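Local coordinates for uncharacterized protein (Bacteroides uniformis, PDB 4JPQ), which is of unknown function but probably binds carbohydrate through a family 9 carbohydrate-binding domain, at residues 78-83 with 110-115; 85-90 with 106-111. All blocks are in the same frame, centred on the assembly; numbering follows the deposited sequence.

Interaction 1. Residues 78-83 with 110-115. With SO4 (sulfate ion), chain D.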
loop_
_atom_site.group_PDB
_atom_site.type_symbol
_atom_site.label_atom_id
_atom_site.label_comp_id
_atom_site.label_asym_id
_atom_site.label_seq_id
_atom_site.Cartn_x
_atom_site.Cartn_y
_atom_site.Cartn_z
ATOM N N SER A 78 5.717 2.058 17.505
ATOM C CA SER A 78 5.353 3.277 18.253
ATOM C C SER A 78 5.283 4.564 17.433
ATOM O O SER A 78 4.638 5.520 17.866
ATOM C CB SER A 78 6.265 3.476 19.472
ATOM O OG SER A 78 7.601 3.670 19.072
ATOM N N GLY A 79 5.956 4.612 16.287
ATOM C CA GLY A 79 5.926 5.805 15.431
ATOM C C GLY A 79 6.035 5.501 13.957
ATOM O O GLY A 79 6.216 4.345 13.563
ATOM N N ASP A 80 5.889 6.553 13.144
ATOM C CA ASP A 80 6.044 6.444 11.697
ATOM C C ASP A 80 7.485 6.057 11.416
ATOM O O ASP A 80 8.384 6.318 12.227
ATOM C CB ASP A 80 5.677 7.743 10.961
ATOM C CG ASP A 80 4.183 8.053 10.984
ATOM O OD1 ASP A 80 3.348 7.215 11.408
ATOM O OD2 ASP A 80 3.845 9.174 10.563
ATOM N N ASN A 81 7.680 5.393 10.282
ATOM C CA ASN A 81 8.971 4.812 9.901
ATOM C C ASN A 81 9.465 3.747 10.890
ATOM O O ASN A 81 10.647 3.434 10.941
ATOM C CB ASN A 81 10.055 5.875 9.633
ATOM C CG ASN A 81 9.747 6.754 8.434
ATOM O OD1 ASN A 81 9.002 6.372 7.523
ATOM N ND2 ASN A 81 10.386 7.926 8.395
ATOM N N GLY A 82 8.528 3.133 11.606
ATOM C CA GLY A 82 8.831 2.063 12.522
ATOM C C GLY A 82 8.870 0.745 11.765
ATOM O O GLY A 82 8.787 0.705 10.537
ATOM N N ARG A 83 8.894 -0.342 12.529
ATOM C CA ARG A 83 9.039 -1.716 12.033
ATOM C C ARG A 83 7.651 -2.290 11.733
ATOM O O ARG A 83 7.245 -3.314 12.274
ATOM C CB ARG A 83 9.863 -2.520 13.078
ATOM C CG ARG A 83 11.227 -1.860 13.387
ATOM C CD ARG A 83 11.984 -2.449 14.570
ATOM N NE ARG A 83 12.172 -3.880 14.400
ATOM C CZ ARG A 83 13.058 -4.462 13.588
ATOM N NH1 ARG A 83 13.865 -3.751 12.811
ATOM N NH2 ARG A 83 13.125 -5.792 13.539
ATOM N N ALA A 110 -2.884 -0.050 12.643
ATOM C CA ALA A 110 -3.148 1.100 13.534
ATOM C C ALA A 110 -2.895 2.466 12.886
ATOM O O ALA A 110 -3.114 3.489 13.537
ATOM C CB ALA A 110 -2.341 0.972 14.821
ATOM N N GLY A 111 -2.437 2.489 11.632
ATOM C CA GLY A 111 -2.164 3.732 10.911
ATOM C C GLY A 111 -0.735 4.240 10.894
ATOM O O GLY A 111 -0.476 5.269 10.268
ATOM N N ARG A 112 0.187 3.576 11.591
ATOM C CA ARG A 112 1.605 3.963 11.558
ATOM C C ARG A 112 2.093 3.659 10.146
ATOM O O ARG A 112 1.828 2.554 9.628
ATOM C CB ARG A 112 2.456 3.143 12.524
ATOM C CG ARG A 112 2.134 3.221 13.997
ATOM C CD ARG A 112 2.273 4.618 14.593
ATOM N NE ARG A 112 0.983 5.307 14.647
ATOM C CZ ARG A 112 0.007 5.063 15.542
ATOM N NH1 ARG A 112 0.112 4.101 16.480
ATOM N NH2 ARG A 112 -1.119 5.771 15.477
ATOM N N LEU A 113 2.825 4.608 9.557
ATOM C CA LEU A 113 3.312 4.507 8.172
ATOM C C LEU A 113 4.824 4.612 8.036
ATOM O O LEU A 113 5.473 5.388 8.740
ATOM C CB LEU A 113 2.699 5.641 7.359
ATOM C CG LEU A 113 3.087 5.924 5.899
ATOM C CD1 LEU A 113 2.594 4.832 4.968
ATOM C CD2 LEU A 113 2.532 7.278 5.476
ATOM N N LEU A 114 5.345 3.848 7.081
ATOM C CA LEU A 114 6.750 3.854 6.677
ATOM C C LEU A 114 6.786 4.173 5.182
ATOM O O LEU A 114 5.996 3.594 4.403
ATOM C CB LEU A 114 7.383 2.484 6.889
ATOM C CG LEU A 114 8.750 2.190 6.240
ATOM C CD1 LEU A 114 9.849 2.944 6.951
ATOM C CD2 LEU A 114 9.048 0.704 6.246
ATOM N N ILE A 115 7.689 5.079 4.799
ATOM C CA ILE A 115 7.932 5.408 3.396
ATOM C C ILE A 115 9.433 5.458 3.162
ATOM O O ILE A 115 10.145 6.087 3.937
ATOM C CB ILE A 115 7.393 6.787 2.946
ATOM C CG1 ILE A 115 5.945 7.017 3.353
ATOM C CG2 ILE A 115 7.502 6.920 1.419
ATOM C CD1 ILE A 115 5.452 8.429 3.065
HETATM S S SO4 D . 9.015 0.985 16.311
HETATM O O1 SO4 D . 10.498 1.043 16.325
HETATM O O2 SO4 D . 8.487 0.576 17.645
HETATM O O3 SO4 D . 8.438 2.314 15.924
HETATM O O4 SO4 D . 8.642 -0.069 15.340
#

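Interaction 2. Residues 85-90 with 106-111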
loop_
_atom_site.group_PDB
_atom_site.type_symbol
_atom_site.label_atom_id
_atom_site.label_comp_id
_atom_site.label_asym_id
_atom_site.label_seq_id
_atom_site.Cartn_x
_atom_site.Cartn_y
_atom_site.Cartn_z
ATOM N N TRP A 85 6.195 -3.671 9.002
ATOM C CA TRP A 85 6.115 -4.976 8.313
ATOM C C TRP A 85 5.956 -6.165 9.291
ATOM O O TRP A 85 5.500 -7.247 8.886
ATOM C CB TRP A 85 7.328 -5.194 7.381
ATOM C CG TRP A 85 8.620 -5.213 8.119
ATOM C CD1 TRP A 85 9.199 -6.286 8.700
ATOM C CD2 TRP A 85 9.455 -4.094 8.414
ATOM N NE1 TRP A 85 10.353 -5.919 9.352
ATOM C CE2 TRP A 85 10.543 -4.576 9.181
ATOM C CE3 TRP A 85 9.391 -2.723 8.114
ATOM C CZ2 TRP A 85 11.573 -3.738 9.643
ATOM C CZ3 TRP A 85 10.413 -1.884 8.567
ATOM C CH2 TRP A 85 11.494 -2.397 9.325
ATOM N N GLU A 86 6.368 -5.967 10.547
ATOM C CA GLU A 86 6.213 -6.987 11.607
ATOM C C GLU A 86 4.798 -7.077 12.143
ATOM O O GLU A 86 4.369 -8.150 12.588
ATOM C CB GLU A 86 7.150 -6.701 12.764
ATOM C CG GLU A 86 8.616 -6.720 12.373
ATOM C CD GLU A 86 9.527 -6.442 13.527
ATOM O OE1 GLU A 86 9.080 -5.860 14.545
ATOM O OE2 GLU A 86 10.700 -6.810 13.401
ATOM N N ASP A 87 4.111 -5.936 12.134
ATOM C CA ASP A 87 2.714 -5.803 12.536
ATOM C C ASP A 87 1.845 -6.238 11.339
ATOM O O ASP A 87 2.379 -6.510 10.261
ATOM C CB ASP A 87 2.419 -4.329 12.891
ATOM C CG ASP A 87 3.229 -3.830 14.069
ATOM O OD1 ASP A 87 3.387 -4.583 15.052
ATOM O OD2 ASP A 87 3.669 -2.658 14.060
ATOM N N ALA A 88 0.524 -6.345 11.544
ATOM C CA ALA A 88 -0.427 -6.641 10.444
ATOM C C ALA A 88 -0.332 -5.422 9.552
ATOM O O ALA A 88 -0.669 -4.311 9.978
ATOM C CB ALA A 88 -1.848 -6.828 10.950
ATOM N N CYS A 89 0.135 -5.634 8.326
ATOM C CA CYS A 89 0.516 -4.545 7.449
ATOM C C CYS A 89 0.122 -4.728 6.002
ATOM O O CYS A 89 0.281 -5.819 5.460
ATOM C CB CYS A 89 2.040 -4.457 7.557
ATOM S SG CYS A 89 2.891 -3.215 6.582
ATOM N N VAL A 90 -0.351 -3.634 5.389
ATOM C CA VAL A 90 -0.656 -3.561 3.952
ATOM C C VAL A 90 0.352 -2.584 3.350
ATOM O O VAL A 90 0.776 -1.621 4.021
ATOM C CB VAL A 90 -2.085 -3.130 3.617
ATOM C CG1 VAL A 90 -3.060 -4.210 4.064
ATOM C CG2 VAL A 90 -2.447 -1.765 4.201
ATOM N N GLU A 106 4.375 1.489 3.408
ATOM C CA GLU A 106 3.978 0.363 4.250
ATOM C C GLU A 106 3.254 0.956 5.444
ATOM O O GLU A 106 3.786 1.847 6.104
ATOM C CB GLU A 106 5.214 -0.435 4.669
ATOM C CG GLU A 106 6.062 -0.902 3.484
ATOM C CD GLU A 106 7.246 -1.782 3.852
ATOM O OE1 GLU A 106 7.290 -2.329 4.963
ATOM O OE2 GLU A 106 8.148 -1.944 3.004
ATOM N N CYS A 107 2.045 0.469 5.714
ATOM C CA CYS A 107 1.205 1.010 6.790
ATOM C C CYS A 107 0.600 -0.107 7.639
ATOM O O CYS A 107 -0.023 -1.030 7.085
ATOM C CB CYS A 107 0.109 1.848 6.149
ATOM S SG CYS A 107 -0.657 3.025 7.265
ATOM N N ASN A 108 0.827 -0.084 8.958
ATOM C CA ASN A 108 0.234 -1.127 9.826
ATOM C C ASN A 108 -1.225 -0.814 10.077
ATOM O O ASN A 108 -1.675 0.319 9.832
ATOM C CB ASN A 108 1.018 -1.409 11.129
ATOM C CG ASN A 108 0.966 -0.283 12.165
ATOM O OD1 ASN A 108 0.213 0.679 12.060
ATOM N ND2 ASN A 108 1.776 -0.436 13.212
ATOM N N CYS A 109 -1.945 -1.806 10.600
ATOM C CA CYS A 109 -3.391 -1.685 10.874
ATOM C C CYS A 109 -3.814 -0.564 11.838
ATOM O O CYS A 109 -4.981 -0.184 11.840
ATOM C CB CYS A 109 -3.963 -3.022 11.347
ATOM S SG CYS A 109 -3.287 -3.601 12.912
ATOM N N ALA A 110 -2.884 -0.050 12.643
ATOM C CA ALA A 110 -3.148 1.100 13.534
ATOM C C ALA A 110 -2.895 2.466 12.886
ATOM O O ALA A 110 -3.114 3.489 13.537
ATOM C CB ALA A 110 -2.341 0.972 14.821
ATOM N N GLY A 111 -2.437 2.489 11.632
ATOM C CA GLY A 111 -2.164 3.732 10.911
ATOM C C GLY A 111 -0.735 4.240 10.894
ATOM O O GLY A 111 -0.476 5.269 10.268
#

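Interaction 1. Residues 78-83 with 110-115
A type II beta turn, Gly79 to Gly82, lies against the start of strand 113-118 in this family 9 carbohydrate-binding fold, and Asp80 and Asn81 at its corners make the bonds to Leu113 and Ile115. Three hydrogen bonds cross, all to backbone atoms of the strand. Leu113 uses both its N-H and its C=O. Its N reaches Asp80 OD1 at 3.2 Å, with an N-H...O angle of 173°, and comes from above the carboxylate plane. Its O takes the N-H of Asn81, Asn81 N to Leu113 O 2.7 Å. The third bond runs from Ile115 N to Asn81 OD1 at 3.3 Å, nearly along the C=O axis. Asn81 CG is anti to its carbonyl carbon and beside its own N (chi1 -65°), and OD1 beyond it meets Ile115 N. The other end of that amide, ND2, is held by Ala127 O, so both ends of the group are fixed. Asp80 OD1 is shared with Arg137 NH1 in a salt bridge, and Arg137 also bonds Gly111 O. Leu132 of helix 129-134 touches Asp80 and Asn81.

Arg112 packs with its aliphatic part, Arg112 CD lying 3.9 Å from Gly79 C. Asp80 OD1 lies at the edge of the Arg112 guanidinium, near its plane, but 4.4 Å from Arg112 NE, too far for a salt bridge. Arg112 NH2 bonds Gly143 O instead.

A sulfate ion, probably a component of the crystallisation solution, is held by backbone N-H groups at both ends of 78-83. Arg83 N gives sulfate O4 a nearly straight bond of 2.8 Å, and Ser78 N bonds O2. The Asn81 and Leu114 side chains cross at about a right angle, Leu114 CD1 lying 3.6 Å from Asn81 OD1.

Interaction 2. Residues 85-90 with 106-111
The open end of the beta hairpin 89-95/102-108 is joined here, where Asp87, two residues before strand 89-95, meets Asn108 at the end of strand 102-108. Asn108 ND2 gives Asp87 OD2 a hydrogen bond of 3.0 Å. The acceptor lies in the amide plane of Asn108, but the donor stands above the carboxylate plane. The two side chains run side by side and point the same way, with their flat groups turned 50° apart. Asn108 CG sits between the backbone N and the carbonyl carbon (chi1 70°), and from there the amide lies alongside Asp87. Its OD1 accepts from Arg112 N, so the amide is gripped at both ends. Asp87 OD1 pairs with Arg74 in a salt bridge and also takes Val76 N, while OD2 takes Ala77 N as well. An alanine at Asp87 would probably leave Asn108 ND2 without this acceptor and Arg74 without its carboxylate mate.

Along the backbone the pairing is antiparallel. Val90 and Cys107 form a hydrogen-bonded pair, with Val90 N to Cys107 O 3.1 Å and Cys107 N to Val90 O 3.0 Å. Cys89 and Asn108 form the non-hydrogen-bonded pair next to it. Beyond this pair, Cys109 N bonds Ala88 O at 2.9 Å. The chain then folds back through a type I beta turn, Asn108 to Gly111.

The side chains of Val90 and Cys107 lie on one face of the sheet, against Leu157 of strand 152-162. Cys89 and Asn108 lie on the other. Cys109 SG touches Ala88 CB at 4.0 Å. Trp85 and Glu106 meet at an oblique angle, ring and carboxylate planes 79° apart. Glu106 OE1 lies 3.7 Å from Trp85 CB, while Glu106 OE2 is bonded by Asn104 ND2.

In the fold
From the N terminus, strand 72-75 leads into the loop 78-83, then to 85-90 and strand 89-95. The chain turns back into strand 102-108, and the turn 108-111 passes it on to strand 113-118. Interaction 2 closes the shorter loop, between 85-90 and 106-111. Interaction 1 closes the longer one, between 78-83 and 110-115, so the two loops are nested except where they share Ala110 and Gly111. Their centres are about 7 Å apart. They meet where Leu114 N probably hydrogen-bonds Glu106 O, at 2.7 Å, and where Leu114 packs on Trp85. Together they tie the loop after strand 72-75 to three successive antiparallel strands.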